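Local structure of arginase (Medicago truncatula, 6VSS) at residues R46-K50 with I113-G117; H73-F77 with N196-H200; A213-V217 with L255-V261. The protein hydrolyses L-arginine to urea and L-ornithine with two manganese ions per subunit, and also converts agmatine to putrescine, working as a homohexamer. All coordinates share one frame; numbering follows the deposited sequence.

The three contacts are spread around one alpha/beta subunit, their centres 27 to 28 Å apart, and none touches another. Interaction 1 and interaction 3 both reach the central parallel sheet: residues 113-117 belong to one outermost strand, whereas 213-217 lie on the strand next to the opposite outermost one. Interaction 2 joins two loops that follow strands 63-69 and 178-183, and it belongs to the active site, with the side chain of His200 about 6 Å from a manganese ion. Interaction 3 stands further off, the Val217 side chain being about 11 Å from that of the manganese ligand Asp184. Interaction 1 lies away from these sites, at a subunit interface.

Interaction 1 of 3, residues R46-K50 with I113-G117; sequences RAKFK and ITNVG
Helix segment 46-50 runs nearly antiparallel to strand segment 113-117, the short axes at 159° and 8.0 Å apart at their closest, with Arg46 and Val116 as the nearest pair of CA atoms. Two basic side chains, one helical turn apart, reach across to the strand's backbone carbonyls. Arg46 bends at chi2 and chi3, curling its chain around Val116 O, which NE meets at 2.7 Å in the carbonyl plane and at the edge of the guanidinium; its NH2 adds a weak bond to the same oxygen. That terminal nitrogen also lies 2.8 Å from Asn115 O, but at a poor angle for hydrogen bonding.

Asn115 O is instead taken by Lys50, whose NZ lies 2.8 Å away and somewhat tilted from the carbonyl plane. The same ammonium bonds Thr114 OG1 at 2.7 Å, and a water 3.0 Å from NZ links it to the backbone N of Asn115. Thr114 turns its hydroxyl toward this group by setting OG1 anti to the backbone N (chi1 -166°), while its CG2 rests against Lys50 CB. Further along the strand, Val116 CG1 packs on Ala47 CB at 4.4 Å and touches Arg46 CB, the apolar part of the contact.

Both basic groups also bind Asp126 of the second subunit, the strongest partner of Arg46, through salt bridges to Arg46 NH2 and Lys50 NZ. The acid probably offsets much of the positive charge brought together in this buried place, and ties the pair to the interface. Through the backbones of Thr114, Val116 and Gly117, strand 113-118 pairs with strand 63-69. The arrangement is thus that of a helix packed on an outermost strand of the parallel alpha/beta sheet of the arginase fold, here fastened to a neighbour in the hexamer.

Interaction 2 of 3, residues H73-F77 with N196-H200; sequences HHSSF and NYYSH
Ser76 OG and His200 NE2 share the shortest polar bond between the two loops, 2.6 Å, with the hydroxyl at the edge of the imidazole and near its plane. Ser76 places OG between its backbone N and carbonyl carbon (chi1 40°), where it faces NE2 of His200. The ring is held from its other nitrogen as well, since ND1 bonds Glu312 OE1, so two partners fix its rotation. Over one face of the same imidazole sits Ser75 CA, 3.7 Å from the centroid and only 5° off the normal, a CH-pi contact centred on the ring. His200 is also tied through its backbone: its N donates to His74 O at 3.3 Å, approaching from well above the carbonyl plane.

These loops follow strands 63-69 and 178-183 of the arginase alpha/beta fold and lead to helices 84-92 and 203-209, respectively. Together they line the substrate site: Ser76 binds L-ornithine, and Asn196 and Glu312 probably contact the substrate. The side chain of the manganese ligand His160 is about 4 Å from that of His200.

Asn196 begins a type I beta turn that ends at Ser199. Its OD1 accepts from Tyr198 N at 3.0 Å, forming an Asx turn, and the amide ND2 stands 3.3 Å from His74 ND1. From the turn's corner, Tyr198 presents its carbonyl and CB to one face of His74. Tyr198 O lies 3.1 Å from His74 CG, toward the rim of the ring, while CB makes a CH-pi contact over that face. The two aromatic planes are only 21° apart but barely overlap, so it is Tyr198's CB and backbone oxygen that pack on His74; CE1 of His73 lies against the opposite face, toward its rim.

Interaction 3 of 3, residues A213-V217 with L255-V261; sequences ARRLV and LKLGEGV
This contact joins a strand of the parallel arginase sheet, 213-221, to the loop that leads from helix 245-252 into strand 264-269, with a type II beta turn from Gly258 to Val261. Two neighbouring arginines of the strand segment reach over the loop, each laying a guanidinium face on an aliphatic branch. Arg214, extended as far as its bend at chi3, passes across Val261, whose CG1 sits 3.4 Å from NE, over one face and toward the rim. Its NH2 bonds Glu259 O at 3.1 Å; the donor stands above the carbonyl plane and the N-H...O angle is 137°, so the bond is far from straight. A salt bridge to Asp179 is the stronger hold on that NH2, and Asp179 also accepts from Gly258 N.

Arg215 holds its guanidinium over Leu257 CD2, which lies 3.1 Å from NH1, while Lys256 O stands near the plane at the edge. NH2 forms a salt bridge with Glu238. With an alanine here in place of Arg215, the Leu257 methyl would probably lose its cover and Glu238 its ionic mate. Deeper in, Val217 joins the apolar layer, CG2 meeting Leu257 CD2 at 3.9 Å and CG1 meeting Leu255 CD1 at 4.3 Å.

Around the contact, strand 213-221 is flanked in the sheet by strands 178-183 and 238-241, bonding to both through its backbone. Leu216 points away from the loop and packs against helix 203-209, whereas Leu255 and Leu257 rest on Leu301, just beyond helix 291-300.

Interaction 1 of 3, residues R46-K50 with I113-G117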
ATOM      1  N   ARG B  46     -38.990   4.075   1.072  1.00 29.59           N
ATOM      2  CA  ARG B  46     -38.125   3.364   0.097  1.00 29.91           C
ATOM      3  C   ARG B  46     -38.667   1.950  -0.051  1.00 29.14           C
ATOM      4  O   ARG B  46     -38.702   1.452  -1.192  1.00 29.72           O
ATOM      5  CB  ARG B  46     -36.664   3.462   0.523  1.00 29.35           C
ATOM      6  CG  ARG B  46     -36.116   4.859   0.299  1.00 29.73           C
ATOM      7  CD  ARG B  46     -35.526   5.011  -1.096  1.00 31.58           C
ATOM      8  NE  ARG B  46     -34.534   4.016  -1.453  1.00 31.55           N
ATOM      9  CZ  ARG B  46     -34.247   3.657  -2.697  1.00 34.12           C
ATOM     10  NH1 ARG B  46     -34.811   4.276  -3.733  1.00 35.54           N
ATOM     11  NH2 ARG B  46     -33.331   2.725  -2.901  1.00 33.45           N
ATOM     12  N   ALA B  47     -39.097   1.312   1.041  1.00 30.20           N
ATOM     13  CA  ALA B  47     -39.603  -0.079   0.934  1.00 32.00           C
ATOM     14  C   ALA B  47     -40.910  -0.079   0.109  1.00 33.52           C
ATOM     15  O   ALA B  47     -41.193  -1.055  -0.664  1.00 35.64           O
ATOM     16  CB  ALA B  47     -39.760  -0.719   2.294  1.00 32.83           C
ATOM     17  N   LYS B  48     -41.707   0.970   0.238  1.00 34.02           N
ATOM     18  CA  LYS B  48     -43.026   1.065  -0.439  1.00 34.89           C
ATOM     19  C   LYS B  48     -42.745   1.131  -1.944  1.00 33.56           C
ATOM     20  O   LYS B  48     -43.373   0.397  -2.713  1.00 32.06           O
ATOM     21  CB  LYS B  48     -43.776   2.290   0.108  1.00 35.74           C
ATOM     22  CG  LYS B  48     -44.904   2.854  -0.749  1.00 38.16           C
ATOM     23  CD  LYS B  48     -45.602   4.053  -0.075  1.00 39.69           C
ATOM     24  CE  LYS B  48     -46.912   4.420  -0.729  1.00 42.37           C
ATOM     25  NZ  LYS B  48     -46.680   5.104  -2.023  1.00 43.75           N
ATOM     26  N   PHE B  49     -41.842   2.023  -2.342  1.00 33.29           N
ATOM     27  CA  PHE B  49     -41.380   2.155  -3.744  1.00 32.70           C
ATOM     28  C   PHE B  49     -41.026   0.752  -4.295  1.00 33.06           C
ATOM     29  O   PHE B  49     -41.709   0.258  -5.229  1.00 31.00           O
ATOM     30  CB  PHE B  49     -40.256   3.178  -3.794  1.00 32.30           C
ATOM     31  CG  PHE B  49     -39.518   3.199  -5.110  1.00 32.37           C
ATOM     32  CD1 PHE B  49     -40.188   2.997  -6.299  1.00 32.86           C
ATOM     33  CD2 PHE B  49     -38.162   3.465  -5.156  1.00 32.22           C
ATOM     34  CE1 PHE B  49     -39.501   3.032  -7.501  1.00 32.99           C
ATOM     35  CE2 PHE B  49     -37.481   3.472  -6.355  1.00 32.77           C
ATOM     36  CZ  PHE B  49     -38.150   3.267  -7.524  1.00 32.23           C
ATOM     37  N   LYS B  50     -40.044   0.075  -3.684  1.00 33.11           N
ATOM     38  CA  LYS B  50     -39.475  -1.192  -4.213  1.00 33.22           C
ATOM     39  C   LYS B  50     -40.533  -2.299  -4.174  1.00 32.83           C
ATOM     40  O   LYS B  50     -40.572  -3.063  -5.141  1.00 30.66           O
ATOM     41  CB  LYS B  50     -38.160  -1.478  -3.495  1.00 33.51           C
ATOM     42  CG  LYS B  50     -37.084  -0.438  -3.791  1.00 34.11           C
ATOM     43  CD  LYS B  50     -36.917  -0.215  -5.257  1.00 34.95           C
ATOM     44  CE  LYS B  50     -35.734   0.646  -5.618  1.00 36.46           C
ATOM     45  NZ  LYS B  50     -34.446   0.014  -5.256  1.00 36.51           N
ATOM     46  N   ILE B 113     -32.671  -8.385  -7.109  1.00 28.62           N
ATOM     47  CA  ILE B 113     -32.018  -7.613  -6.011  1.00 28.29           C
ATOM     48  C   ILE B 113     -32.381  -6.140  -6.128  1.00 29.17           C
ATOM     49  O   ILE B 113     -32.441  -5.606  -7.238  1.00 29.32           O
ATOM     50  CB  ILE B 113     -30.499  -7.856  -5.992  1.00 28.49           C
ATOM     51  CG1 ILE B 113     -29.897  -7.331  -4.689  1.00 27.50           C
ATOM     52  CG2 ILE B 113     -29.848  -7.236  -7.247  1.00 28.44           C
ATOM     53  CD1 ILE B 113     -28.415  -7.487  -4.632  1.00 27.94           C
ATOM     54  N   THR B 114     -32.644  -5.512  -4.988  1.00 28.89           N
ATOM     55  CA  THR B 114     -32.992  -4.090  -4.969  1.00 28.50           C
ATOM     56  C   THR B 114     -32.395  -3.465  -3.705  1.00 27.34           C
ATOM     57  O   THR B 114     -32.353  -4.137  -2.663  1.00 26.24           O
ATOM     58  CB  THR B 114     -34.515  -3.980  -5.129  1.00 27.61           C
ATOM     59  OG1 THR B 114     -34.821  -2.633  -5.440  1.00 28.73           O
ATOM     60  CG2 THR B 114     -35.284  -4.295  -3.877  1.00 28.73           C
ATOM     61  N   ASN B 115     -32.093  -2.174  -3.762  1.00 27.82           N
ATOM     62  CA  ASN B 115     -31.637  -1.400  -2.584  1.00 27.81           C
ATOM     63  C   ASN B 115     -32.838  -0.731  -1.922  1.00 27.87           C
ATOM     64  O   ASN B 115     -33.558  -0.058  -2.617  1.00 28.09           O
ATOM     65  CB  ASN B 115     -30.613  -0.347  -2.973  1.00 27.87           C
ATOM     66  CG  ASN B 115     -30.045   0.344  -1.748  1.00 28.93           C
ATOM     67  OD1 ASN B 115     -29.931  -0.242  -0.661  1.00 30.17           O
ATOM     68  ND2 ASN B 115     -29.714   1.606  -1.894  1.00 29.88           N
ATOM     69  N   VAL B 116     -33.005  -0.854  -0.622  1.00 28.62           N
ATOM     70  CA  VAL B 116     -34.004  -0.059   0.142  1.00 30.12           C
ATOM     71  C   VAL B 116     -33.258   1.149   0.711  1.00 30.50           C
ATOM     72  O   VAL B 116     -33.521   2.263   0.259  1.00 29.37           O
ATOM     73  CB  VAL B 116     -34.687  -0.890   1.239  1.00 31.71           C
ATOM     74  CG1 VAL B 116     -35.424  -0.009   2.244  1.00 32.97           C
ATOM     75  CG2 VAL B 116     -35.633  -1.927   0.656  1.00 32.46           C
ATOM     76  N   GLY B 117     -32.243   0.920   1.550  1.00 30.36           N
ATOM     77  CA  GLY B 117     -31.340   1.996   1.995  1.00 29.94           C
ATOM     78  C   GLY B 117     -30.745   1.723   3.359  1.00 29.47           C
ATOM     79  O   GLY B 117     -30.742   0.583   3.759  1.00 28.32           O
TER
HETATM   80  O   HOH W   1     -31.740  -0.801  -6.396  1.00 34.72           O

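Interaction 2 of 3, residues H73-F77 with N196-H200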
ATOM      1  N   HIS B  73     -20.199   0.640  16.500  1.00 33.76           N
ATOM      2  CA  HIS B  73     -19.832   1.038  17.885  1.00 37.22           C
ATOM      3  C   HIS B  73     -19.874  -0.175  18.841  1.00 37.92           C
ATOM      4  O   HIS B  73     -19.594  -0.000  20.043  1.00 38.33           O
ATOM      5  CB  HIS B  73     -20.629   2.247  18.359  1.00 37.65           C
ATOM      6  CG  HIS B  73     -22.063   1.961  18.662  1.00 39.24           C
ATOM      7  ND1 HIS B  73     -23.006   1.903  17.679  1.00 38.73           N
ATOM      8  CD2 HIS B  73     -22.701   1.783  19.845  1.00 40.48           C
ATOM      9  CE1 HIS B  73     -24.176   1.643  18.233  1.00 42.30           C
ATOM     10  NE2 HIS B  73     -24.022   1.588  19.586  1.00 41.90           N
ATOM     11  N   HIS B  74     -20.250  -1.346  18.355  1.00 37.17           N
ATOM     12  CA  HIS B  74     -20.371  -2.567  19.191  1.00 40.19           C
ATOM     13  C   HIS B  74     -19.124  -3.423  18.987  1.00 38.39           C
ATOM     14  O   HIS B  74     -19.028  -4.440  19.630  1.00 39.97           O
ATOM     15  CB  HIS B  74     -21.707  -3.297  18.894  1.00 41.70           C
ATOM     16  CG  HIS B  74     -22.874  -2.610  19.510  1.00 43.86           C
ATOM     17  ND1 HIS B  74     -22.762  -1.869  20.684  1.00 47.20           N
ATOM     18  CD2 HIS B  74     -24.159  -2.485  19.115  1.00 48.00           C
ATOM     19  CE1 HIS B  74     -23.927  -1.346  20.999  1.00 48.13           C
ATOM     20  NE2 HIS B  74     -24.806  -1.692  20.040  1.00 47.37           N
ATOM     21  N   SER B  75     -18.220  -3.028  18.095  1.00 38.22           N
ATOM     22  CA  SER B  75     -16.977  -3.777  17.784  1.00 37.53           C
ATOM     23  C   SER B  75     -15.994  -3.631  18.955  1.00 38.86           C
ATOM     24  O   SER B  75     -15.955  -2.560  19.612  1.00 38.63           O
ATOM     25  CB  SER B  75     -16.369  -3.326  16.489  1.00 37.92           C
ATOM     26  OG  SER B  75     -17.292  -3.373  15.421  1.00 38.69           O
ATOM     27  N   SER B  76     -15.196  -4.660  19.181  1.00 37.45           N
ATOM     28  CA  SER B  76     -14.261  -4.787  20.324  1.00 40.21           C
ATOM     29  C   SER B  76     -12.911  -4.139  19.964  1.00 41.69           C
ATOM     30  O   SER B  76     -12.218  -3.694  20.885  1.00 42.38           O
ATOM     31  CB  SER B  76     -14.112  -6.258  20.674  1.00 40.05           C
ATOM     32  OG  SER B  76     -14.043  -7.034  19.482  1.00 37.76           O
ATOM     33  N   PHE B  77     -12.572  -4.034  18.674  1.00 40.22           N
ATOM     34  CA  PHE B  77     -11.200  -3.656  18.234  1.00 40.15           C
ATOM     35  C   PHE B  77     -11.266  -2.477  17.267  1.00 37.67           C
ATOM     36  O   PHE B  77     -10.479  -1.573  17.446  1.00 36.15           O
ATOM     37  CB  PHE B  77     -10.502  -4.898  17.668  1.00 41.94           C
ATOM     38  CG  PHE B  77      -9.197  -4.687  16.939  1.00 44.99           C
ATOM     39  CD1 PHE B  77      -8.044  -4.340  17.632  1.00 45.15           C
ATOM     40  CD2 PHE B  77      -9.121  -4.853  15.558  1.00 43.51           C
ATOM     41  CE1 PHE B  77      -6.852  -4.146  16.947  1.00 47.79           C
ATOM     42  CE2 PHE B  77      -7.929  -4.656  14.884  1.00 44.05           C
ATOM     43  CZ  PHE B  77      -6.797  -4.320  15.578  1.00 45.25           C
ATOM     44  N   ASN B 196     -21.011  -5.400  27.803  1.00 55.04           N
ATOM     45  CA  ASN B 196     -21.820  -4.904  26.649  1.00 52.59           C
ATOM     46  C   ASN B 196     -22.733  -6.020  26.132  1.00 51.78           C
ATOM     47  O   ASN B 196     -22.335  -6.799  25.235  1.00 51.44           O
ATOM     48  CB  ASN B 196     -20.996  -4.362  25.477  1.00 51.34           C
ATOM     49  CG  ASN B 196     -21.882  -3.742  24.408  1.00 50.43           C
ATOM     50  OD1 ASN B 196     -23.089  -3.614  24.606  1.00 46.58           O
ATOM     51  ND2 ASN B 196     -21.294  -3.332  23.289  1.00 49.60           N
ATOM     52  N   TYR B 197     -23.951  -6.029  26.640  1.00 48.50           N
ATOM     53  CA  TYR B 197     -25.076  -6.865  26.183  1.00 49.12           C
ATOM     54  C   TYR B 197     -25.195  -6.968  24.642  1.00 47.66           C
ATOM     55  O   TYR B 197     -25.592  -7.998  24.133  1.00 46.88           O
ATOM     56  CB  TYR B 197     -26.315  -6.221  26.776  1.00 48.73           C
ATOM     57  CG  TYR B 197     -27.548  -7.016  26.504  1.00 50.36           C
ATOM     58  CD1 TYR B 197     -27.874  -8.085  27.326  1.00 52.52           C
ATOM     59  CD2 TYR B 197     -28.377  -6.698  25.444  1.00 48.90           C
ATOM     60  CE1 TYR B 197     -29.027  -8.817  27.108  1.00 53.15           C
ATOM     61  CE2 TYR B 197     -29.526  -7.429  25.206  1.00 52.37           C
ATOM     62  CZ  TYR B 197     -29.851  -8.489  26.045  1.00 52.78           C
ATOM     63  OH  TYR B 197     -30.970  -9.232  25.836  1.00 53.47           O
ATOM     64  N   TYR B 198     -24.931  -5.889  23.917  1.00 47.19           N
ATOM     65  CA  TYR B 198     -25.118  -5.763  22.447  1.00 48.43           C
ATOM     66  C   TYR B 198     -23.785  -5.931  21.697  1.00 45.29           C
ATOM     67  O   TYR B 198     -23.693  -5.460  20.551  1.00 44.25           O
ATOM     68  CB  TYR B 198     -25.704  -4.385  22.117  1.00 49.70           C
ATOM     69  CG  TYR B 198     -27.087  -4.193  22.670  1.00 50.85           C
ATOM     70  CD1 TYR B 198     -28.162  -4.794  22.043  1.00 50.46           C
ATOM     71  CD2 TYR B 198     -27.318  -3.475  23.842  1.00 52.75           C
ATOM     72  CE1 TYR B 198     -29.448  -4.663  22.540  1.00 49.82           C
ATOM     73  CE2 TYR B 198     -28.602  -3.325  24.350  1.00 51.01           C
ATOM     74  CZ  TYR B 198     -29.668  -3.924  23.692  1.00 51.62           C
ATOM     75  OH  TYR B 198     -30.954  -3.829  24.143  1.00 51.73           O
ATOM     76  N   SER B 199     -22.765  -6.510  22.324  1.00 43.32           N
ATOM     77  CA  SER B 199     -21.414  -6.679  21.716  1.00 42.16           C
ATOM     78  C   SER B 199     -21.539  -7.462  20.401  1.00 38.37           C
ATOM     79  O   SER B 199     -22.412  -8.337  20.326  1.00 35.66           O
ATOM     80  CB  SER B 199     -20.486  -7.387  22.682  1.00 43.51           C
ATOM     81  OG  SER B 199     -19.329  -7.919  22.029  1.00 44.76           O
ATOM     82  N   HIS B 200     -20.593  -7.286  19.480  1.00 37.37           N
ATOM     83  CA  HIS B 200     -20.539  -8.051  18.208  1.00 35.98           C
ATOM     84  C   HIS B 200     -20.094  -9.496  18.443  1.00 36.72           C
ATOM     85  O   HIS B 200     -20.142 -10.281  17.482  1.00 39.31           O
ATOM     86  CB  HIS B 200     -19.675  -7.326  17.193  1.00 34.71           C
ATOM     87  CG  HIS B 200     -18.208  -7.424  17.378  1.00 34.12           C
ATOM     88  ND1 HIS B 200     -17.345  -7.231  16.317  1.00 32.27           N
ATOM     89  CD2 HIS B 200     -17.434  -7.663  18.457  1.00 34.96           C
ATOM     90  CE1 HIS B 200     -16.103  -7.326  16.728  1.00 32.19           C
ATOM     91  NE2 HIS B 200     -16.123  -7.565  18.027  1.00 34.01           N
TER

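Interaction 3 of 3, residues A213-V217 with L255-V261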
ATOM      1  N   ALA B 213     -34.152 -18.661  17.404  1.00 39.05           N
ATOM      2  CA  ALA B 213     -33.571 -19.653  16.468  1.00 38.80           C
ATOM      3  C   ALA B 213     -33.664 -21.051  17.081  1.00 39.96           C
ATOM      4  O   ALA B 213     -33.603 -21.147  18.318  1.00 39.75           O
ATOM      5  CB  ALA B 213     -32.157 -19.288  16.127  1.00 38.14           C
ATOM      6  N   ARG B 214     -33.850 -22.077  16.243  1.00 40.32           N
ATOM      7  CA  ARG B 214     -33.831 -23.499  16.678  1.00 40.65           C
ATOM      8  C   ARG B 214     -32.438 -24.066  16.395  1.00 38.30           C
ATOM      9  O   ARG B 214     -31.649 -24.107  17.299  1.00 38.53           O
ATOM     10  CB  ARG B 214     -34.949 -24.262  15.978  1.00 42.18           C
ATOM     11  CG  ARG B 214     -34.991 -25.749  16.298  1.00 43.31           C
ATOM     12  CD  ARG B 214     -36.123 -26.393  15.526  1.00 44.59           C
ATOM     13  NE  ARG B 214     -35.819 -26.350  14.104  1.00 44.03           N
ATOM     14  CZ  ARG B 214     -36.227 -27.229  13.219  1.00 44.04           C
ATOM     15  NH1 ARG B 214     -36.996 -28.239  13.597  1.00 45.37           N
ATOM     16  NH2 ARG B 214     -35.863 -27.083  11.956  1.00 44.43           N
ATOM     17  N   ARG B 215     -32.141 -24.410  15.154  1.00 36.12           N
ATOM     18  CA  ARG B 215     -30.790 -24.800  14.732  1.00 34.61           C
ATOM     19  C   ARG B 215     -29.966 -23.544  14.454  1.00 34.35           C
ATOM     20  O   ARG B 215     -30.522 -22.483  14.072  1.00 34.54           O
ATOM     21  CB  ARG B 215     -30.901 -25.718  13.525  1.00 36.40           C
ATOM     22  CG  ARG B 215     -31.656 -27.005  13.845  1.00 37.60           C
ATOM     23  CD  ARG B 215     -31.625 -27.972  12.687  1.00 38.95           C
ATOM     24  NE  ARG B 215     -30.269 -28.369  12.372  1.00 40.22           N
ATOM     25  CZ  ARG B 215     -29.879 -28.840  11.195  1.00 40.74           C
ATOM     26  NH1 ARG B 215     -30.733 -28.987  10.192  1.00 42.60           N
ATOM     27  NH2 ARG B 215     -28.622 -29.181  11.026  1.00 40.62           N
ATOM     28  N   LEU B 216     -28.705 -23.620  14.818  1.00 33.37           N
ATOM     29  CA  LEU B 216     -27.691 -22.604  14.488  1.00 32.07           C
ATOM     30  C   LEU B 216     -26.504 -23.393  13.972  1.00 30.83           C
ATOM     31  O   LEU B 216     -25.841 -24.054  14.764  1.00 33.65           O
ATOM     32  CB  LEU B 216     -27.341 -21.808  15.736  1.00 31.93           C
ATOM     33  CG  LEU B 216     -26.082 -20.940  15.662  1.00 32.07           C
ATOM     34  CD1 LEU B 216     -26.071 -20.055  14.427  1.00 30.69           C
ATOM     35  CD2 LEU B 216     -25.988 -20.107  16.940  1.00 32.46           C
ATOM     36  N   VAL B 217     -26.280 -23.370  12.688  1.00 29.54           N
ATOM     37  CA  VAL B 217     -25.185 -24.159  12.068  1.00 29.54           C
ATOM     38  C   VAL B 217     -24.056 -23.192  11.780  1.00 29.01           C
ATOM     39  O   VAL B 217     -24.318 -22.277  11.010  1.00 29.30           O
ATOM     40  CB  VAL B 217     -25.689 -24.836  10.798  1.00 28.78           C
ATOM     41  CG1 VAL B 217     -24.607 -25.673  10.152  1.00 29.20           C
ATOM     42  CG2 VAL B 217     -26.927 -25.646  11.102  1.00 29.21           C
ATOM     43  N   LEU B 255     -26.818 -29.378   3.392  1.00 34.30           N
ATOM     44  CA  LEU B 255     -27.642 -28.925   4.517  1.00 35.85           C
ATOM     45  C   LEU B 255     -29.078 -28.743   4.065  1.00 37.50           C
ATOM     46  O   LEU B 255     -29.302 -28.289   2.929  1.00 36.56           O
ATOM     47  CB  LEU B 255     -27.087 -27.595   5.018  1.00 36.49           C
ATOM     48  CG  LEU B 255     -25.751 -27.689   5.737  1.00 36.07           C
ATOM     49  CD1 LEU B 255     -25.212 -26.278   5.960  1.00 35.47           C
ATOM     50  CD2 LEU B 255     -25.947 -28.434   7.056  1.00 36.82           C
ATOM     51  N   LYS B 256     -30.006 -29.079   4.948  1.00 38.31           N
ATOM     52  CA  LYS B 256     -31.450 -28.889   4.709  1.00 40.14           C
ATOM     53  C   LYS B 256     -32.027 -28.255   5.966  1.00 37.72           C
ATOM     54  O   LYS B 256     -32.123 -28.930   6.999  1.00 36.30           O
ATOM     55  CB  LYS B 256     -32.098 -30.228   4.345  1.00 43.46           C
ATOM     56  CG  LYS B 256     -31.288 -30.998   3.303  1.00 48.06           C
ATOM     57  CD  LYS B 256     -31.849 -32.345   2.748  1.00 49.59           C
ATOM     58  CE  LYS B 256     -30.793 -33.020   1.898  1.00 50.03           C
ATOM     59  NZ  LYS B 256     -31.364 -34.069   1.029  1.00 54.25           N
ATOM     60  N   LEU B 257     -32.307 -26.966   5.902  1.00 36.01           N
ATOM     61  CA  LEU B 257     -32.596 -26.218   7.143  1.00 37.07           C
ATOM     62  C   LEU B 257     -34.037 -25.772   7.073  1.00 36.03           C
ATOM     63  O   LEU B 257     -34.566 -25.719   5.978  1.00 36.95           O
ATOM     64  CB  LEU B 257     -31.645 -25.024   7.318  1.00 36.10           C
ATOM     65  CG  LEU B 257     -30.179 -25.326   7.674  1.00 36.65           C
ATOM     66  CD1 LEU B 257     -29.416 -24.031   8.001  1.00 36.25           C
ATOM     67  CD2 LEU B 257     -30.039 -26.250   8.855  1.00 36.85           C
ATOM     68  N   GLY B 258     -34.618 -25.460   8.220  1.00 36.81           N
ATOM     69  CA  GLY B 258     -35.907 -24.766   8.285  1.00 38.21           C
ATOM     70  C   GLY B 258     -37.085 -25.735   8.275  1.00 39.91           C
ATOM     71  O   GLY B 258     -38.215 -25.262   8.436  1.00 39.16           O
ATOM     72  N   GLU B 259     -36.871 -27.033   8.109  1.00 42.20           N
ATOM     73  CA  GLU B 259     -38.032 -27.958   7.995  1.00 45.52           C
ATOM     74  C   GLU B 259     -38.767 -27.970   9.338  1.00 42.90           C
ATOM     75  O   GLU B 259     -38.172 -28.428  10.350  1.00 42.50           O
ATOM     76  CB  GLU B 259     -37.602 -29.320   7.455  1.00 51.51           C
ATOM     77  CG  GLU B 259     -37.158 -29.241   5.985  1.00 58.06           C
ATOM     78  CD  GLU B 259     -37.076 -30.557   5.208  1.00 66.39           C
ATOM     79  OE1 GLU B 259     -38.159 -31.110   4.838  1.00 71.24           O
ATOM     80  OE2 GLU B 259     -35.931 -31.033   4.953  1.00 72.40           O
ATOM     81  N   GLY B 260     -39.978 -27.408   9.341  1.00 42.22           N
ATOM     82  CA  GLY B 260     -40.913 -27.389  10.489  1.00 42.86           C
ATOM     83  C   GLY B 260     -40.754 -26.136  11.342  1.00 44.88           C
ATOM     84  O   GLY B 260     -41.311 -26.107  12.448  1.00 42.67           O
ATOM     85  N   VAL B 261     -39.972 -25.139  10.909  1.00 41.74           N
ATOM     86  CA  VAL B 261     -39.989 -23.825  11.607  1.00 42.83           C
ATOM     87  C   VAL B 261     -40.302 -22.802  10.530  1.00 42.83           C
ATOM     88  O   VAL B 261     -40.694 -23.211   9.449  1.00 44.01           O
ATOM     89  CB  VAL B 261     -38.695 -23.530  12.389  1.00 42.45           C
ATOM     90  CG1 VAL B 261     -38.533 -24.448  13.577  1.00 41.81           C
ATOM     91  CG2 VAL B 261     -37.450 -23.588  11.499  1.00 43.16           C
TER